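PDB 3K9U: PaiA Acetyltransferase from Thermoplasma acidophilum, which transfers an acetyl group from acetyl-CoA to polyamines such as spermidine, protecting the cell against polyamine toxicity. Local coordinates for residues Lys25-Ser33 / Val127-Phe135. Sequence-based numbering, arbitrary orientation.
Sequences KWTYAGIYS and VHRQNSVGF. With ACO (acetyl coenzyme *a), chain G.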
loop_
_atom_site.group_PDB
_atom_site.type_symbol
_atom_site.label_atom_id
_atom_site.label_comp_id
_atom_site.label_asym_id
_atom_site.label_seq_id
_atom_site.Cartn_x
_atom_site.Cartn_y
_atom_site.Cartn_z
ATOM N N LYS A 25 -7.384 -4.351 -9.913
ATOM C CA LYS A 25 -7.227 -5.725 -9.385
ATOM C C LYS A 25 -6.983 -5.702 -7.875
ATOM O O LYS A 25 -7.446 -6.591 -7.125
ATOM C CB LYS A 25 -6.095 -6.486 -10.081
ATOM C CG LYS A 25 -6.394 -6.914 -11.518
ATOM C CD LYS A 25 -5.197 -7.668 -12.057
ATOM C CE LYS A 25 -5.462 -8.335 -13.375
ATOM N NZ LYS A 25 -4.173 -8.784 -14.009
ATOM N N TRP A 26 -6.245 -4.689 -7.441
ATOM C CA TRP A 26 -5.936 -4.527 -6.027
ATOM C C TRP A 26 -7.144 -3.951 -5.254
ATOM O O TRP A 26 -7.549 -4.537 -4.279
ATOM C CB TRP A 26 -4.731 -3.625 -5.850
ATOM C CG TRP A 26 -4.393 -3.336 -4.391
ATOM C CD1 TRP A 26 -3.754 -4.178 -3.511
ATOM C CD2 TRP A 26 -4.662 -2.130 -3.655
ATOM N NE1 TRP A 26 -3.592 -3.554 -2.288
ATOM C CE2 TRP A 26 -4.164 -2.314 -2.345
ATOM C CE3 TRP A 26 -5.251 -0.905 -3.981
ATOM C CZ2 TRP A 26 -4.222 -1.320 -1.377
ATOM C CZ3 TRP A 26 -5.329 0.088 -2.993
ATOM C CH2 TRP A 26 -4.810 -0.139 -1.715
ATOM N N THR A 27 -7.714 -2.833 -5.706
ATOM C CA THR A 27 -8.831 -2.183 -4.996
ATOM C C THR A 27 -10.105 -3.011 -4.902
ATOM O O THR A 27 -10.818 -2.942 -3.930
ATOM C CB THR A 27 -9.284 -0.893 -5.687
ATOM O OG1 THR A 27 -8.147 -0.153 -6.155
ATOM C CG2 THR A 27 -10.088 -0.038 -4.697
ATOM N N TYR A 28 -10.416 -3.780 -5.938
ATOM C CA TYR A 28 -11.671 -4.502 -5.959
ATOM C C TYR A 28 -11.510 -6.007 -5.697
ATOM O O TYR A 28 -12.430 -6.791 -5.948
ATOM C CB TYR A 28 -12.364 -4.212 -7.283
ATOM C CG TYR A 28 -12.691 -2.733 -7.474
ATOM C CD1 TYR A 28 -13.742 -2.155 -6.807
ATOM C CD2 TYR A 28 -11.981 -1.940 -8.372
ATOM C CE1 TYR A 28 -14.067 -0.809 -6.973
ATOM C CE2 TYR A 28 -12.290 -0.575 -8.546
ATOM C CZ TYR A 28 -13.343 -0.026 -7.831
ATOM O OH TYR A 28 -13.680 1.297 -7.968
ATOM N N ALA A 29 -10.353 -6.410 -5.191
ATOM C CA ALA A 29 -10.109 -7.835 -4.917
ATOM C C ALA A 29 -11.206 -8.484 -4.047
ATOM O O ALA A 29 -11.672 -9.593 -4.352
ATOM C CB ALA A 29 -8.705 -8.077 -4.271
ATOM N N GLY A 30 -11.648 -7.839 -2.985
ATOM C CA GLY A 30 -12.714 -8.510 -2.195
ATOM C C GLY A 30 -14.162 -8.298 -2.680
ATOM O O GLY A 30 -15.104 -8.754 -2.016
ATOM N N ILE A 31 -14.338 -7.634 -3.826
ATOM C CA ILE A 31 -15.586 -6.905 -4.129
ATOM C C ILE A 31 -16.237 -7.402 -5.423
ATOM O O ILE A 31 -17.386 -7.805 -5.414
ATOM C CB ILE A 31 -15.307 -5.384 -4.227
ATOM C CG1 ILE A 31 -14.860 -4.837 -2.865
ATOM C CG2 ILE A 31 -16.519 -4.623 -4.719
ATOM C CD1 ILE A 31 -14.220 -3.458 -2.924
ATOM N N TYR A 32 -15.491 -7.347 -6.521
ATOM C CA TYR A 32 -15.917 -7.912 -7.800
ATOM C C TYR A 32 -15.142 -9.199 -8.045
ATOM O O TYR A 32 -14.067 -9.389 -7.509
ATOM C CB TYR A 32 -15.617 -6.952 -8.955
ATOM C CG TYR A 32 -16.366 -5.653 -8.887
ATOM C CD1 TYR A 32 -17.753 -5.637 -8.834
ATOM C CD2 TYR A 32 -15.684 -4.436 -8.877
ATOM C CE1 TYR A 32 -18.439 -4.446 -8.760
ATOM C CE2 TYR A 32 -16.355 -3.251 -8.812
ATOM C CZ TYR A 32 -17.731 -3.254 -8.754
ATOM O OH TYR A 32 -18.399 -2.065 -8.694
ATOM N N SER A 33 -15.699 -10.068 -8.868
ATOM C CA SER A 33 -15.032 -11.297 -9.287
ATOM C C SER A 33 -13.871 -10.948 -10.228
ATOM O O SER A 33 -13.840 -9.864 -10.839
ATOM C CB SER A 33 -16.028 -12.153 -10.056
ATOM O OG SER A 33 -16.566 -11.379 -11.121
ATOM N N VAL A 127 -18.851 5.955 -5.199
ATOM C CA VAL A 127 -17.853 5.018 -4.715
ATOM C C VAL A 127 -18.588 3.751 -4.229
ATOM O O VAL A 127 -19.690 3.824 -3.616
ATOM C CB VAL A 127 -17.025 5.641 -3.573
ATOM C CG1 VAL A 127 -17.920 6.120 -2.442
ATOM C CG2 VAL A 127 -15.931 4.656 -3.040
ATOM N N HIS A 128 -18.026 2.600 -4.536
ATOM C CA HIS A 128 -18.587 1.325 -4.065
ATOM C C HIS A 128 -18.506 1.292 -2.522
ATOM O O HIS A 128 -17.481 1.615 -1.941
ATOM C CB HIS A 128 -17.808 0.138 -4.645
ATOM C CG HIS A 128 -18.525 -1.178 -4.538
ATOM N ND1 HIS A 128 -18.726 -1.819 -3.339
ATOM C CD2 HIS A 128 -19.056 -1.987 -5.489
ATOM C CE1 HIS A 128 -19.372 -2.953 -3.545
ATOM N NE2 HIS A 128 -19.590 -3.077 -4.842
ATOM N N ARG A 129 -19.593 0.894 -1.889
ATOM C CA ARG A 129 -19.688 0.849 -0.433
ATOM C C ARG A 129 -18.691 -0.082 0.245
ATOM O O ARG A 129 -18.358 0.152 1.384
ATOM C CB ARG A 129 -21.109 0.468 -0.024
ATOM C CG ARG A 129 -21.444 -1.017 -0.262
ATOM C CD ARG A 129 -22.888 -1.191 -0.735
ATOM N NE ARG A 129 -23.873 -0.999 0.319
ATOM C CZ ARG A 129 -25.069 -0.421 0.163
ATOM N NH1 ARG A 129 -25.884 -0.315 1.222
ATOM N NH2 ARG A 129 -25.457 0.071 -1.017
ATOM N N GLN A 130 -18.207 -1.130 -0.430
ATOM C CA GLN A 130 -17.150 -1.956 0.193
ATOM C C GLN A 130 -15.735 -1.457 -0.084
ATOM O O GLN A 130 -14.776 -2.027 0.409
ATOM C CB GLN A 130 -17.246 -3.427 -0.210
ATOM C CG GLN A 130 -18.572 -4.090 0.102
ATOM C CD GLN A 130 -18.601 -5.490 -0.459
ATOM O OE1 GLN A 130 -19.417 -5.814 -1.325
ATOM N NE2 GLN A 130 -17.662 -6.319 -0.002
ATOM N N ASN A 131 -15.588 -0.420 -0.894
ATOM C CA ASN A 131 -14.258 0.111 -1.139
ATOM C C ASN A 131 -13.956 1.071 0.019
ATOM O O ASN A 131 -14.125 2.289 -0.066
ATOM C CB ASN A 131 -14.148 0.790 -2.500
ATOM C CG ASN A 131 -12.784 1.406 -2.741
ATOM O OD1 ASN A 131 -11.873 1.223 -1.937
ATOM N ND2 ASN A 131 -12.646 2.182 -3.842
ATOM N N SER A 132 -13.523 0.464 1.096
ATOM C CA SER A 132 -13.155 1.158 2.336
ATOM C C SER A 132 -12.003 2.160 2.115
ATOM O O SER A 132 -11.975 3.234 2.726
ATOM C CB SER A 132 -12.733 0.088 3.353
ATOM O OG SER A 132 -12.805 0.588 4.654
ATOM N N VAL A 133 -11.056 1.793 1.252
ATOM C CA VAL A 133 -9.882 2.630 0.910
ATOM C C VAL A 133 -10.298 3.959 0.256
ATOM O O VAL A 133 -9.984 5.035 0.732
ATOM C CB VAL A 133 -8.906 1.843 -0.059
ATOM C CG1 VAL A 133 -7.758 2.732 -0.522
ATOM C CG2 VAL A 133 -8.354 0.508 0.628
ATOM N N GLY A 134 -11.012 3.859 -0.850
ATOM C CA GLY A 134 -11.604 5.023 -1.499
ATOM C C GLY A 134 -12.600 5.784 -0.641
ATOM O O GLY A 134 -12.546 6.998 -0.573
ATOM N N PHE A 135 -13.515 5.073 0.015
ATOM C CA PHE A 135 -14.626 5.731 0.733
ATOM C C PHE A 135 -14.089 6.584 1.868
ATOM O O PHE A 135 -14.538 7.729 2.055
ATOM C CB PHE A 135 -15.633 4.736 1.273
ATOM C CG PHE A 135 -16.753 5.362 2.060
ATOM C CD1 PHE A 135 -16.891 5.125 3.400
ATOM C CD2 PHE A 135 -17.668 6.169 1.453
ATOM C CE1 PHE A 135 -17.942 5.717 4.140
ATOM C CE2 PHE A 135 -18.710 6.747 2.165
ATOM C CZ PHE A 135 -18.846 6.511 3.517
HETATM N N1A ACO G . -4.757 1.056 2.618
HETATM C C2A ACO G . -5.829 1.480 3.330
HETATM N N3A ACO G . -6.280 2.746 3.273
HETATM C C4A ACO G . -5.709 3.660 2.467
HETATM C C5A ACO G . -4.554 3.233 1.681
HETATM C C6A ACO G . -4.097 1.838 1.786
HETATM N N6A ACO G . -3.028 1.376 1.092
HETATM N N7A ACO G . -4.161 4.286 0.986
HETATM C C8A ACO G . -4.976 5.303 1.306
HETATM N N9A ACO G . -5.928 4.938 2.176
HETATM C C1B ACO G . -6.960 5.871 2.732
HETATM C C2B ACO G . -6.998 5.944 4.260
HETATM O O2B ACO G . -8.308 6.344 4.742
HETATM C C3B ACO G . -6.000 7.011 4.602
HETATM O O3B ACO G . -6.276 7.606 5.884
HETATM P P3B ACO G . -5.470 6.999 7.168
HETATM O O7A ACO G . -4.138 7.616 7.021
HETATM O O8A ACO G . -5.500 5.490 6.955
HETATM O O9A ACO G . -6.349 7.507 8.299
HETATM C C4B ACO G . -6.060 7.952 3.413
HETATM O O4B ACO G . -6.664 7.215 2.341
HETATM C C5B ACO G . -4.704 8.459 2.970
HETATM O O5B ACO G . -4.820 9.644 2.168
HETATM P P1A ACO G . -3.911 9.853 0.854
HETATM O O1A ACO G . -2.472 9.447 1.138
HETATM O O2A ACO G . -4.169 11.220 0.279
HETATM O O3A ACO G . -4.603 8.734 -0.100
HETATM P P2A ACO G . -3.946 8.229 -1.498
HETATM O O4A ACO G . -3.663 6.756 -1.317
HETATM O O5A ACO G . -2.860 9.190 -1.966
HETATM O O6A ACO G . -5.161 8.384 -2.510
HETATM C CBP ACO G . -6.836 6.875 -3.292
HETATM C CCP ACO G . -6.453 7.867 -2.209
HETATM C CDP ACO G . -8.243 6.369 -3.040
HETATM C CEP ACO G . -6.821 7.636 -4.615
HETATM C CAP ACO G . -5.823 5.708 -3.350
HETATM O OAP ACO G . -5.684 5.058 -2.080
HETATM C C9P ACO G . -6.158 4.671 -4.384
HETATM O O9P ACO G . -5.854 4.863 -5.548
HETATM N N8P ACO G . -6.798 3.607 -3.962
HETATM C C7P ACO G . -7.271 2.546 -4.823
HETATM C C6P ACO G . -8.270 2.977 -5.885
HETATM C C5P ACO G . -9.527 3.633 -5.353
HETATM O O5P ACO G . -10.132 3.201 -4.382
HETATM N N4P ACO G . -9.970 4.686 -6.044
HETATM C C3P ACO G . -11.238 5.342 -5.730
HETATM C C2P ACO G . -12.357 4.725 -6.556
HETATM S S1P ACO G . -13.863 5.644 -6.443
HETATM C C ACO G . -13.824 6.666 -7.792
HETATM O O ACO G . -12.919 6.524 -8.606
HETATM C CH3 ACO G . -14.901 7.711 -8.012
HETATM O O HOH W 1 -15.268 2.598 -5.964
#
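I31 and Y32 meet H128 from two directions, and this is the tightly packed part of the contact. CG2 of I31 stands over one face of the imidazole, 3.5 Å from the ring centroid and 15° off the normal, a CH-pi contact. The edge of H128 is turned toward the face of Y32 in an offset edge-to-face pair, planes at 87°. The H128 ring is held in its rotation in part by Q130 N, which donates to H128 ND1 at 3.0 Å from within the ring plane. Replacing H128 with an alanine would probably leave I31 CG2 and the Y32 ring without their aromatic partner and Q130 N without its acceptor. The solvent side is looser: Q130 NE2 stays 4.1 Å from G30 O, too long for a hydrogen bond. Toward the cofactor, T27 CG2 lies 3.5 Å from N131 ND2, which donates to ACO O5P in a nearly straight 2.8 Å bond. N131 swings its amide away from the backbone N (chi1 177°), and its OD1 N-caps helix 132-139 by accepting from G134 N. A water bridges Y28 OH, also hydrogen-bonded to Y93, and H128 N. This is the GNAT fold: the end of helix 13-27 and the turn after strand 122-128 border acetyl-CoA's pantetheine arm.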